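Local coordinates for cobalamin biosynthesis protein CobN (Mycobacterium tuberculosis, PDB 7C6O) that probably inserts cobalt into the corrin ring precursor hydrogenobyrinic acid a,c-diamide, as the large subunit of an ATP-dependent cobaltochelatase in cobalamin biosynthesis, at residues A[141-146]-A[170-175]; A[287-292]-A[301-306]; A[324-329]-A[344-349]; A[699-704]-A[1130-1135]; A[1138-1143]-A[1180-1185]. All blocks are in the same frame, centred on the assembly; numbering follows the deposited sequence. Where two conformers were deposited one is given.

Contact 1 (A[141-146]-A[170-175])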
# COMPACT_ATOMS: atom_id res chain seq x y z
N LEU A 141 -33.26 -22.43 23.81
CA LEU A 141 -32.14 -22.49 22.87
C LEU A 141 -32.21 -21.38 21.83
O LEU A 141 -31.16 -20.90 21.39
CB LEU A 141 -32.11 -23.86 22.20
CG LEU A 141 -31.74 -25.00 23.15
CD1 LEU A 141 -32.14 -26.36 22.60
CD2 LEU A 141 -30.25 -24.96 23.45
N ALA A 142 -33.41 -20.95 21.44
CA ALA A 142 -33.54 -19.85 20.49
C ALA A 142 -32.96 -18.57 21.07
O ALA A 142 -32.21 -17.85 20.41
CB ALA A 142 -35.00 -19.66 20.09
N HIS A 143 -33.31 -18.26 22.33
CA HIS A 143 -32.70 -17.11 22.99
C HIS A 143 -31.23 -17.36 23.27
O HIS A 143 -30.39 -16.46 23.07
CB HIS A 143 -33.44 -16.79 24.29
CG HIS A 143 -34.80 -16.19 24.08
ND1 HIS A 143 -35.01 -15.10 23.26
CD2 HIS A 143 -36.01 -16.52 24.59
CE1 HIS A 143 -36.29 -14.79 23.27
NE2 HIS A 143 -36.92 -15.63 24.07
N GLY A 144 -30.89 -18.56 23.73
CA GLY A 144 -29.50 -18.92 23.95
C GLY A 144 -28.88 -18.19 25.13
O GLY A 144 -29.54 -17.58 25.97
N GLY A 145 -27.55 -18.27 25.17
CA GLY A 145 -26.78 -17.68 26.24
C GLY A 145 -26.53 -18.67 27.37
O GLY A 145 -27.20 -19.69 27.52
N VAL A 146 -25.52 -18.34 28.18
CA VAL A 146 -25.10 -19.24 29.25
C VAL A 146 -26.22 -19.46 30.26
O VAL A 146 -26.44 -20.58 30.73
CB VAL A 146 -23.82 -18.70 29.93
CG1 VAL A 146 -23.38 -19.62 31.05
CG2 VAL A 146 -22.71 -18.54 28.90
N PRO A 170 -37.15 -19.12 30.38
CA PRO A 170 -36.19 -18.55 29.42
C PRO A 170 -36.16 -17.03 29.51
O PRO A 170 -37.19 -16.38 29.69
CB PRO A 170 -36.73 -19.03 28.06
CG PRO A 170 -37.56 -20.23 28.37
CD PRO A 170 -38.16 -19.97 29.72
N VAL A 171 -34.96 -16.47 29.38
CA VAL A 171 -34.76 -15.03 29.42
C VAL A 171 -34.29 -14.57 28.05
O VAL A 171 -33.43 -15.20 27.43
CB VAL A 171 -33.76 -14.61 30.52
CG1 VAL A 171 -34.34 -14.89 31.89
CG2 VAL A 171 -32.43 -15.34 30.34
N ALA A 172 -34.87 -13.47 27.57
CA ALA A 172 -34.44 -12.89 26.32
C ALA A 172 -33.06 -12.27 26.47
O ALA A 172 -32.71 -11.73 27.53
CB ALA A 172 -35.44 -11.85 25.83
N THR A 173 -32.27 -12.36 25.41
CA THR A 173 -30.95 -11.74 25.39
C THR A 173 -30.97 -10.55 24.46
O THR A 173 -31.40 -10.67 23.31
CB THR A 173 -29.90 -12.75 24.94
OG1 THR A 173 -30.45 -13.61 23.94
CG2 THR A 173 -29.43 -13.59 26.13
N PRO A 174 -30.51 -9.38 24.91
CA PRO A 174 -30.60 -8.18 24.08
C PRO A 174 -29.72 -8.29 22.84
O PRO A 174 -28.78 -9.09 22.78
CB PRO A 174 -30.11 -7.06 25.00
CG PRO A 174 -30.07 -7.65 26.38
CD PRO A 174 -29.85 -9.12 26.20
N THR A 175 -30.05 -7.48 21.84
CA THR A 175 -29.22 -7.42 20.64
C THR A 175 -27.86 -6.80 20.92
O THR A 175 -26.91 -7.04 20.17
CB THR A 175 -29.94 -6.63 19.55
OG1 THR A 175 -30.20 -5.30 20.01
CG2 THR A 175 -31.27 -7.29 19.20
O HOH W 1 -33.40 -12.93 22.24
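His143 lies flat against the extended backbone at Ala172, and Thr173 holds the carbonyl group of the same histidine. The imidazole receives Ala172 CA over one face: that carbon stands 3.9 Å from the centroid of the His143 ring and 15° off its normal, which is CH-pi geometry. Pro170 CB approaches near the ring plane instead, 4.3 Å from His143 CD2. With CG beside the backbone N (chi1 -72°), the ring swings off the helix end and over the passing chain. Thr173 OG1 donates a hydrogen bond to His143 O at 3.0 Å, rising 36° out of the carbonyl plane rather than meeting a lone pair. Its methyl group, Thr173 CG2, rests 4.0 Å from Gly144 O. A water joins the two residues a second time, with 2.9 Å to His143 ND1 and 3.2 Å to Thr173 O, to which it donates. Nearby, Asn148 ND2 is hydrogen-bonded to both Gly144 O and Val171 O. This is a glycine-terminated helix end: Gly144 leaves helix 131-143 with positive phi, and the carbonyl of the last helical residue is taken by a hydroxyl from the linker that leads into edge strand 176-178 of the seven-stranded mixed sheet.

Contact 2 (A[287-292]-A[301-306])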
# COMPACT_ATOMS: atom_id res chain seq x y z
N LEU A 287 -6.86 -6.84 16.50
CA LEU A 287 -6.94 -8.03 15.68
C LEU A 287 -7.15 -9.27 16.55
O LEU A 287 -6.50 -9.44 17.58
CB LEU A 287 -5.68 -8.18 14.83
CG LEU A 287 -5.32 -6.97 13.96
CD1 LEU A 287 -4.02 -7.21 13.22
CD2 LEU A 287 -6.45 -6.63 12.99
N CYS A 288 -8.09 -10.12 16.13
CA CYS A 288 -8.38 -11.39 16.78
C CYS A 288 -8.23 -12.46 15.70
O CYS A 288 -9.17 -12.70 14.93
CB CYS A 288 -9.77 -11.40 17.39
SG CYS A 288 -10.04 -10.14 18.65
N LEU A 289 -7.06 -13.09 15.64
CA LEU A 289 -6.75 -13.95 14.52
C LEU A 289 -7.58 -15.23 14.57
O LEU A 289 -7.81 -15.81 15.63
CB LEU A 289 -5.26 -14.30 14.50
CG LEU A 289 -4.32 -13.10 14.47
CD1 LEU A 289 -2.92 -13.53 14.08
CD2 LEU A 289 -4.84 -12.03 13.51
N THR A 290 -8.06 -15.65 13.40
CA THR A 290 -8.72 -16.94 13.25
C THR A 290 -7.73 -18.08 13.04
O THR A 290 -8.10 -19.14 12.51
CB THR A 290 -9.72 -16.90 12.09
OG1 THR A 290 -9.02 -16.64 10.87
CG2 THR A 290 -10.74 -15.80 12.32
N SER A 291 -6.48 -17.88 13.45
CA SER A 291 -5.41 -18.85 13.38
C SER A 291 -4.73 -18.93 14.74
O SER A 291 -4.78 -17.97 15.52
CB SER A 291 -4.39 -18.46 12.30
OG SER A 291 -4.05 -17.09 12.39
N PRO A 292 -4.10 -20.06 15.06
CA PRO A 292 -3.54 -20.23 16.41
C PRO A 292 -2.30 -19.39 16.63
O PRO A 292 -1.58 -19.02 15.70
CB PRO A 292 -3.21 -21.72 16.47
CG PRO A 292 -2.98 -22.10 15.04
CD PRO A 292 -3.93 -21.27 14.24
N ASP A 301 4.71 -14.45 8.24
CA ASP A 301 3.40 -14.32 7.61
C ASP A 301 2.37 -14.20 8.73
O ASP A 301 1.78 -15.19 9.16
CB ASP A 301 3.13 -15.52 6.71
CG ASP A 301 1.91 -15.34 5.84
OD1 ASP A 301 1.36 -14.22 5.80
OD2 ASP A 301 1.50 -16.33 5.20
N GLY A 302 2.15 -12.97 9.18
CA GLY A 302 1.45 -12.76 10.44
C GLY A 302 -0.02 -13.16 10.41
O GLY A 302 -0.52 -13.79 11.34
N LEU A 303 -0.72 -12.79 9.34
CA LEU A 303 -2.15 -13.04 9.24
C LEU A 303 -2.44 -13.97 8.07
O LEU A 303 -1.77 -13.93 7.04
CB LEU A 303 -2.94 -11.73 9.05
CG LEU A 303 -3.48 -11.02 10.29
CD1 LEU A 303 -2.34 -10.62 11.22
CD2 LEU A 303 -4.31 -9.80 9.88
N SER A 304 -3.46 -14.81 8.25
CA SER A 304 -3.98 -15.60 7.15
C SER A 304 -4.55 -14.68 6.08
O SER A 304 -4.94 -13.54 6.37
CB SER A 304 -5.06 -16.56 7.64
OG SER A 304 -6.22 -15.83 8.00
N PRO A 305 -4.61 -15.14 4.83
CA PRO A 305 -5.26 -14.32 3.78
C PRO A 305 -6.67 -13.90 4.14
O PRO A 305 -7.09 -12.79 3.79
CB PRO A 305 -5.21 -15.24 2.56
CG PRO A 305 -4.00 -16.10 2.79
CD PRO A 305 -3.99 -16.35 4.27
N LEU A 306 -7.43 -14.76 4.83
CA LEU A 306 -8.77 -14.37 5.26
C LEU A 306 -8.72 -13.20 6.24
O LEU A 306 -9.52 -12.26 6.14
CB LEU A 306 -9.49 -15.56 5.89
CG LEU A 306 -10.64 -15.22 6.85
CD1 LEU A 306 -11.83 -14.63 6.10
CD2 LEU A 306 -11.06 -16.44 7.66
O HOH W 2 -7.60 -17.92 9.32
O HOH W 3 -4.45 -14.94 10.89
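Leu289 and Leu303 mark the closest backbone approach, their CA atoms 7.1 Å apart, while the chain directions of 287-290 and 302-306 diverge by 66°. No direct hydrogen bond joins the two segments; side chains and two waters fill the gap. Leu289 and Leu303 cross at about a right angle, with Leu289 CD2 3.6 Å from Leu303 CG, and the other Leu289 branch, CD1, lies 3.7 Å from Gly302 O. Leu287 CD1 extends the apolar patch, 4.2 Å from Leu303 CD2. This packing belongs to a beta-alpha-beta crossover: strand 283-289 continues through helices 293-298 and 305-313 into its parallel neighbour 321-331, and Leu303 also touches Val308 and Val312 of the second helix. Ser304 is the N-cap right before helix 305-313, and its OG accepts a hydrogen bond from Asp307 N. Thr290 OG1 pairs with the carboxylate of the same Asp307. Thr290 OG1 (chi1 62°) and Ser304 OG (chi1 70°) each stand between their own backbone N and carbonyl carbon, which points both hydroxyls at one water, 2.8 Å from Ser304 OG. A second accepts from Ser304 N at 2.8 Å and also bonds Ser291 OG. Leu306 crosses Thr290, its CD2 3.8 Å from Thr290 OG1.

Contact 3 (A[324-329]-A[344-349])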
# COMPACT_ATOMS: atom_id res chain seq x y z
N VAL A 324 -2.68 -4.44 16.41
CA VAL A 324 -1.94 -5.70 16.45
C VAL A 324 -2.87 -6.81 16.94
O VAL A 324 -3.97 -6.51 17.43
CB VAL A 324 -0.69 -5.57 17.34
CG1 VAL A 324 0.20 -4.43 16.86
CG2 VAL A 324 -1.09 -5.37 18.80
N PRO A 325 -2.49 -8.09 16.84
CA PRO A 325 -3.36 -9.16 17.34
C PRO A 325 -3.21 -9.33 18.85
O PRO A 325 -2.10 -9.54 19.35
CB PRO A 325 -2.88 -10.41 16.59
CG PRO A 325 -1.88 -9.92 15.58
CD PRO A 325 -1.33 -8.65 16.12
N PHE A 326 -4.33 -9.25 19.57
CA PHE A 326 -4.30 -9.48 21.01
C PHE A 326 -4.97 -10.79 21.43
O PHE A 326 -4.92 -11.13 22.62
CB PHE A 326 -4.97 -8.31 21.76
CG PHE A 326 -6.47 -8.29 21.65
CD1 PHE A 326 -7.08 -7.70 20.56
CD2 PHE A 326 -7.26 -8.82 22.66
CE1 PHE A 326 -8.46 -7.67 20.46
CE2 PHE A 326 -8.64 -8.79 22.56
CZ PHE A 326 -9.24 -8.21 21.46
N SER A 327 -5.58 -11.52 20.50
CA SER A 327 -6.14 -12.83 20.82
C SER A 327 -6.05 -13.71 19.59
O SER A 327 -5.92 -13.23 18.46
CB SER A 327 -7.60 -12.73 21.30
OG SER A 327 -8.47 -12.41 20.25
N PHE A 328 -6.10 -15.02 19.82
CA PHE A 328 -5.84 -16.01 18.77
C PHE A 328 -6.80 -17.18 18.92
O PHE A 328 -7.10 -17.61 20.04
CB PHE A 328 -4.38 -16.50 18.83
CG PHE A 328 -3.37 -15.39 18.72
CD1 PHE A 328 -2.83 -15.04 17.49
CD2 PHE A 328 -2.98 -14.67 19.84
CE1 PHE A 328 -1.91 -14.01 17.39
CE2 PHE A 328 -2.07 -13.64 19.74
CZ PHE A 328 -1.53 -13.31 18.51
N LYS A 329 -7.26 -17.68 17.79
CA LYS A 329 -8.26 -18.75 17.75
C LYS A 329 -7.60 -20.08 18.10
O LYS A 329 -6.62 -20.49 17.46
CB LYS A 329 -8.90 -18.80 16.37
CG LYS A 329 -9.79 -20.00 16.09
CD LYS A 329 -10.58 -19.77 14.81
CE LYS A 329 -11.34 -21.01 14.36
NZ LYS A 329 -10.42 -22.08 13.88
N GLU A 344 0.58 -9.41 26.73
CA GLU A 344 1.51 -8.38 26.27
C GLU A 344 0.94 -7.62 25.08
O GLU A 344 1.03 -6.39 25.03
CB GLU A 344 2.86 -9.02 25.92
CG GLU A 344 3.96 -8.02 25.62
CD GLU A 344 3.92 -7.52 24.18
OE1 GLU A 344 3.46 -8.28 23.30
OE2 GLU A 344 4.34 -6.37 23.94
N ARG A 345 0.35 -8.33 24.12
CA ARG A 345 -0.29 -7.65 22.99
C ARG A 345 -1.54 -6.89 23.43
O ARG A 345 -1.87 -5.87 22.82
CB ARG A 345 -0.62 -8.65 21.89
CG ARG A 345 0.59 -9.23 21.16
CD ARG A 345 1.27 -8.20 20.25
NE ARG A 345 2.23 -7.37 20.97
CZ ARG A 345 2.88 -6.34 20.44
NH1 ARG A 345 2.65 -5.99 19.17
NH2 ARG A 345 3.74 -5.64 21.16
N CYS A 346 -2.23 -7.38 24.46
CA CYS A 346 -3.33 -6.61 25.03
C CYS A 346 -2.84 -5.25 25.51
O CYS A 346 -3.54 -4.24 25.35
CB CYS A 346 -3.98 -7.38 26.18
SG CYS A 346 -5.08 -8.72 25.68
N ALA A 347 -1.65 -5.21 26.10
CA ALA A 347 -1.09 -3.95 26.58
C ALA A 347 -0.80 -3.00 25.43
O ALA A 347 -1.00 -1.78 25.56
CB ALA A 347 0.18 -4.21 27.39
N ARG A 348 -0.34 -3.53 24.29
CA ARG A 348 -0.08 -2.67 23.14
C ARG A 348 -1.38 -2.10 22.58
O ARG A 348 -1.45 -0.90 22.28
CB ARG A 348 0.67 -3.46 22.06
CG ARG A 348 0.84 -2.70 20.75
CD ARG A 348 1.85 -1.57 20.85
NE ARG A 348 3.22 -2.06 21.02
CZ ARG A 348 3.95 -1.89 22.11
NH1 ARG A 348 3.46 -1.23 23.15
NH2 ARG A 348 5.18 -2.38 22.17
N VAL A 349 -2.41 -2.93 22.44
CA VAL A 349 -3.70 -2.44 21.96
C VAL A 349 -4.29 -1.44 22.95
O VAL A 349 -4.75 -0.36 22.57
CB VAL A 349 -4.67 -3.60 21.70
CG1 VAL A 349 -6.03 -3.07 21.29
CG2 VAL A 349 -4.12 -4.53 20.63
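Val324 and Val349 slide past each other in opposite directions, their CG2 methyls 3.6 Å apart, while Arg345 crosses Val324 at about a right angle. The backbones behind them, strand 324-329 and helix 344-349, approach to 7.0 Å between axes and run at 138°, nearer antiparallel than parallel. Arg345 is bent at chi2 and chi3, so its chain curls over the Pro325 carbonyl toward Val324. Its methylenes press on a backbone carbonyl, with Arg345 CB 3.1 Å from Pro325 O; that oxygen is buried and has no hydrogen-bonding partner in the model. At the far end, Arg345 NH1 lies 3.7 Å from Val324 CG1, approaching obliquely. The guanidinium is steered by Glu344, which it grips side-on: NE meets OE1 at 2.8 Å, and NH2 meets the syn lone pair of OE2 at 2.9 Å, nearly straight at 177°. Asp578 bridges Arg345 NH1 and Arg348 NE, and with Glu344 and Asp583, which pairs with Arg348 NH1, probably offsets the charge of the two arginines. Phe326 starts toward the helix, then leads its ring away because CG stands between the backbone N and the carbonyl carbon (chi1 74°). What stays against the helix is Phe326 CB and the CD2 side of the ring, where Cys346 SG lies 3.7 Å from Phe326 CD2 in an oblique sulfur-aromatic contact. The ring goes on to Tyr207 and Leu211 of helix 206-217, and Cys346 meets Ala214 there; strand 321-331 lies between 283-289 and the antiparallel edge strand 337-341, after which helix 343-361 folds back onto this face of the sheet.

Contact 4 (A[699-704]-A[1130-1135])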
# COMPACT_ATOMS: atom_id res chain seq x y z
N ASP A 699 4.69 20.72 -12.41
CA ASP A 699 4.96 22.14 -12.63
C ASP A 699 5.17 22.84 -11.30
O ASP A 699 4.80 24.01 -11.12
CB ASP A 699 3.83 22.78 -13.43
CG ASP A 699 4.20 24.13 -13.99
OD1 ASP A 699 5.34 24.27 -14.48
OD2 ASP A 699 3.36 25.04 -13.95
N GLY A 700 5.78 22.14 -10.37
CA GLY A 700 6.00 22.59 -9.01
C GLY A 700 5.87 21.42 -8.06
O GLY A 700 5.82 20.26 -8.48
N LEU A 701 5.83 21.73 -6.77
CA LEU A 701 5.64 20.73 -5.74
C LEU A 701 4.46 21.14 -4.88
O LEU A 701 4.16 22.32 -4.73
CB LEU A 701 6.89 20.56 -4.87
CG LEU A 701 8.17 20.13 -5.59
CD1 LEU A 701 9.35 20.13 -4.64
CD2 LEU A 701 7.98 18.75 -6.20
N HIS A 702 3.78 20.15 -4.30
CA HIS A 702 2.64 20.45 -3.45
C HIS A 702 3.12 20.97 -2.10
O HIS A 702 4.12 20.50 -1.56
CB HIS A 702 1.76 19.22 -3.24
CG HIS A 702 0.55 19.49 -2.40
ND1 HIS A 702 -0.42 20.39 -2.77
CD2 HIS A 702 0.17 19.00 -1.20
CE1 HIS A 702 -1.36 20.44 -1.84
NE2 HIS A 702 -1.02 19.60 -0.87
N ILE A 703 2.41 21.96 -1.57
CA ILE A 703 2.60 22.45 -0.22
C ILE A 703 1.37 22.09 0.59
O ILE A 703 0.24 22.38 0.17
CB ILE A 703 2.86 23.97 -0.19
CG1 ILE A 703 4.13 24.31 -0.96
CG2 ILE A 703 2.96 24.47 1.25
CD1 ILE A 703 4.42 25.80 -1.01
N LEU A 704 1.58 21.43 1.73
CA LEU A 704 0.48 20.93 2.54
C LEU A 704 -0.52 22.03 2.84
O LEU A 704 -0.16 23.12 3.29
CB LEU A 704 1.05 20.35 3.85
CG LEU A 704 0.44 19.08 4.44
CD1 LEU A 704 0.41 17.97 3.41
CD2 LEU A 704 1.25 18.65 5.66
N ALA A 1130 12.68 25.37 -14.00
CA ALA A 1130 12.25 26.63 -13.40
C ALA A 1130 11.24 26.39 -12.28
O ALA A 1130 11.25 27.09 -11.27
CB ALA A 1130 11.67 27.55 -14.47
N ALA A 1131 10.37 25.38 -12.45
CA ALA A 1131 9.41 25.05 -11.40
C ALA A 1131 10.11 24.58 -10.13
O ALA A 1131 9.71 24.95 -9.02
CB ALA A 1131 8.44 23.98 -11.90
N MET A 1132 11.15 23.75 -10.27
CA MET A 1132 11.87 23.32 -9.08
C MET A 1132 12.62 24.47 -8.42
O MET A 1132 12.77 24.49 -7.19
CB MET A 1132 12.83 22.18 -9.43
CG MET A 1132 12.16 20.93 -10.00
SD MET A 1132 10.99 20.15 -8.86
CE MET A 1132 9.41 20.77 -9.46
N ARG A 1133 13.10 25.43 -9.21
CA ARG A 1133 13.76 26.59 -8.63
C ARG A 1133 12.80 27.51 -7.89
O ARG A 1133 13.26 28.46 -7.24
CB ARG A 1133 14.50 27.38 -9.72
CG ARG A 1133 15.76 26.68 -10.21
CD ARG A 1133 16.66 27.63 -10.97
NE ARG A 1133 16.04 28.11 -12.20
CZ ARG A 1133 16.17 27.51 -13.38
NH1 ARG A 1133 16.90 26.41 -13.50
NH2 ARG A 1133 15.57 28.02 -14.45
N ARG A 1134 11.50 27.26 -7.96
CA ARG A 1134 10.54 27.94 -7.11
C ARG A 1134 10.35 27.26 -5.77
O ARG A 1134 9.56 27.74 -4.95
CB ARG A 1134 9.18 28.05 -7.82
CG ARG A 1134 9.20 28.86 -9.10
CD ARG A 1134 7.79 29.20 -9.55
NE ARG A 1134 7.00 28.01 -9.85
CZ ARG A 1134 6.91 27.45 -11.05
NH1 ARG A 1134 7.56 27.99 -12.08
NH2 ARG A 1134 6.17 26.37 -11.23
N HIS A 1135 11.04 26.14 -5.52
CA HIS A 1135 10.79 25.35 -4.32
C HIS A 1135 12.05 25.08 -3.51
O HIS A 1135 12.10 24.10 -2.76
CB HIS A 1135 10.08 24.05 -4.69
CG HIS A 1135 8.66 24.25 -5.13
ND1 HIS A 1135 7.62 24.38 -4.23
CD2 HIS A 1135 8.12 24.37 -6.36
CE1 HIS A 1135 6.49 24.56 -4.90
NE2 HIS A 1135 6.77 24.56 -6.19
O HOH W 4 7.60 26.49 -14.75
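His1135 turns its imidazole broadside to Leu701 through a first torsion of -71° and a second of -83°, which swing the ring off the type I beta turn from Met1132 to His1135, at the end of the helix that starts at 1126. Leu701 lies in the loop after strand 696-698, which packs here on a helix end over 400 residues further along the chain. Leu701 CB sits squarely over the ring, 4.0 Å from the His1135 centroid and only 9° off the normal, in a CH-pi contact. A hydrogen bond between Asp390 OD2 and His1135 ND1 is consistent with a fixed ring rotation. Gly700 offers no side chain, and the ring closes on its backbone, His1135 NE2 lying 3.5 Å from Gly700 CA. Gly700 N is buried without a partner in the model, with the Ala1131 methyl against it. Met1132, bent at chi2 and chi3, brings its CE to 4.1 Å from Leu701 CD2, the two side chains crossing at about a right angle. Arg1134 is bent at chi3, and its guanidinium lies with one face over Ala1131 CA. Asp699 O meets the edge of that group, near its plane, 2.7 Å from Arg1134 NH2. The carboxylate makes a long salt bridge, Asp699 OD1 4.0 Å from Arg1134 NH2. A water spans the gap, donating to Asp699 OD1 at 3.2 Å and accepting from Arg1134 NH1 at 3.1 Å.

Contact 5 (A[1138-1143]-A[1180-1185])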
# COMPACT_ATOMS: atom_id res chain seq x y z
N LYS A 1138 13.94 21.62 -1.50
CA LYS A 1138 13.33 20.40 -2.02
C LYS A 1138 13.35 20.37 -3.54
O LYS A 1138 13.53 19.30 -4.14
CB LYS A 1138 11.90 20.26 -1.49
CG LYS A 1138 11.25 18.92 -1.81
CD LYS A 1138 12.10 17.75 -1.35
CE LYS A 1138 11.30 16.46 -1.30
NZ LYS A 1138 10.52 16.23 -2.55
N GLY A 1139 13.18 21.53 -4.18
CA GLY A 1139 13.34 21.58 -5.62
C GLY A 1139 14.73 21.17 -6.07
O GLY A 1139 14.89 20.41 -7.03
N ALA A 1140 15.75 21.65 -5.36
CA ALA A 1140 17.12 21.23 -5.64
C ALA A 1140 17.31 19.75 -5.34
O ALA A 1140 18.03 19.05 -6.07
CB ALA A 1140 18.10 22.07 -4.82
N PHE A 1141 16.68 19.26 -4.27
CA PHE A 1141 16.72 17.84 -3.94
C PHE A 1141 16.22 16.98 -5.09
O PHE A 1141 16.81 15.95 -5.41
CB PHE A 1141 15.88 17.61 -2.68
CG PHE A 1141 15.82 16.17 -2.22
CD1 PHE A 1141 14.95 15.27 -2.81
CD2 PHE A 1141 16.61 15.73 -1.17
CE1 PHE A 1141 14.89 13.95 -2.39
CE2 PHE A 1141 16.55 14.42 -0.74
CZ PHE A 1141 15.69 13.53 -1.35
N GLU A 1142 15.12 17.39 -5.73
CA GLU A 1142 14.54 16.59 -6.81
C GLU A 1142 15.47 16.55 -8.02
O GLU A 1142 15.54 15.53 -8.72
CB GLU A 1142 13.17 17.14 -7.19
CG GLU A 1142 12.13 17.04 -6.09
CD GLU A 1142 11.76 15.60 -5.76
OE1 GLU A 1142 11.90 14.73 -6.64
OE2 GLU A 1142 11.34 15.34 -4.61
N MET A 1143 16.18 17.65 -8.29
CA MET A 1143 17.15 17.63 -9.38
C MET A 1143 18.27 16.64 -9.08
O MET A 1143 18.67 15.86 -9.95
CB MET A 1143 17.71 19.03 -9.62
CG MET A 1143 16.70 20.02 -10.16
SD MET A 1143 17.44 21.66 -10.39
CE MET A 1143 16.04 22.60 -10.97
N THR A 1180 23.83 28.76 -8.94
CA THR A 1180 23.53 29.72 -7.89
C THR A 1180 22.36 29.26 -7.03
O THR A 1180 22.41 29.35 -5.80
CB THR A 1180 23.23 31.09 -8.49
OG1 THR A 1180 24.41 31.61 -9.12
CG2 THR A 1180 22.76 32.07 -7.42
N PHE A 1181 21.31 28.75 -7.67
CA PHE A 1181 20.17 28.23 -6.92
C PHE A 1181 20.56 27.04 -6.06
O PHE A 1181 20.20 26.97 -4.87
CB PHE A 1181 19.05 27.84 -7.90
CG PHE A 1181 18.02 26.92 -7.31
CD1 PHE A 1181 17.09 27.40 -6.40
CD2 PHE A 1181 17.99 25.58 -7.65
CE1 PHE A 1181 16.14 26.55 -5.85
CE2 PHE A 1181 17.05 24.73 -7.11
CZ PHE A 1181 16.12 25.22 -6.21
N MET A 1182 21.31 26.09 -6.63
CA MET A 1182 21.76 24.93 -5.86
C MET A 1182 22.63 25.35 -4.68
O MET A 1182 22.48 24.82 -3.58
CB MET A 1182 22.54 23.97 -6.76
CG MET A 1182 21.73 23.33 -7.89
SD MET A 1182 20.49 22.15 -7.34
CE MET A 1182 21.47 21.07 -6.29
N THR A 1183 23.54 26.30 -4.90
CA THR A 1183 24.45 26.71 -3.83
C THR A 1183 23.71 27.35 -2.67
O THR A 1183 24.04 27.11 -1.50
CB THR A 1183 25.51 27.66 -4.40
OG1 THR A 1183 26.26 26.99 -5.41
CG2 THR A 1183 26.45 28.14 -3.30
N GLU A 1184 22.69 28.16 -2.96
CA GLU A 1184 21.97 28.85 -1.90
C GLU A 1184 21.02 27.92 -1.16
O GLU A 1184 20.97 27.93 0.08
CB GLU A 1184 21.22 30.05 -2.47
CG GLU A 1184 22.13 31.12 -3.07
CD GLU A 1184 21.38 32.19 -3.82
OE1 GLU A 1184 20.19 31.98 -4.13
OE2 GLU A 1184 21.98 33.25 -4.11
N SER A 1185 20.27 27.09 -1.88
CA SER A 1185 19.22 26.28 -1.27
C SER A 1185 19.69 24.90 -0.82
O SER A 1185 19.18 24.38 0.18
CB SER A 1185 18.05 26.11 -2.23
OG SER A 1185 17.30 27.32 -2.34
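Ala1140 presents its methyl group to two side chains of the opposing helix, Phe1181 and Met1182, and the conformations of that pair explain how they reach it. Phe1181 has CG nearly anti to the backbone N (chi1 162°), which carries the ring forward to the other helix. There Phe1181 CE2 lies 3.7 Å from Ala1140 CB, an oblique approach, while Gly1139 C comes near the ring plane, 4.3 Å from Phe1181 CZ. Met1182 behaves differently. Its first bond points along the flank of its helix, but bends at chi2 and chi3 fold the chain back across the interface. As a result Met1182 SD reaches 3.5 Å from Ala1140 CB, and the terminal methyl, Met1182 CE, lies 3.8 Å from the same carbon. Met1143, one turn further along, is straight beyond its first torsion, with both later torsions near 180°. It places its sulfur 4.3 Å from Met1182 SD, so a curled methionine meets an extended one. The contact is entirely apolar, with no hydrogen bond across it. The short helix axes approach to 9.5 Å with a crossing angle of -119°, and the small residues Gly1139 and Ala1140 lie where Phe1181 and Met1182 come in. Met1143 also touches Trp1128 and Met1129 of helix 1126-1132, and Met1182 packs on Leu1190 and Met1193 of helix 1187-1203. Such steeply crossed, methionine-rich packing joins helices 1136-1157 and 1176-1185 into the helical bundle at the C-terminal end of the chain.

From the N terminus, the contacts close one after another; none nest or cross. Contact 1 closes a short loop round helix 146-161, where the first alpha/beta region hands over to the seven-stranded sheet. Contacts 2 and 3 then close short loops on that sheet and touch: strands 283-289 and 321-331 are parallel neighbours, and Leu287 O lies 3.0 Å from Phe326 N, a probable hydrogen bond. Contact 4 spans 425 intervening residues, tying the loop after strand 696-698 to the C-terminal helices. Contact 5 opens just beyond it and joins two of those helices. Contacts 4 and 5 adjoin, centres 11 Å apart; contacts 1 and 5 lie about 70 Å apart between centres.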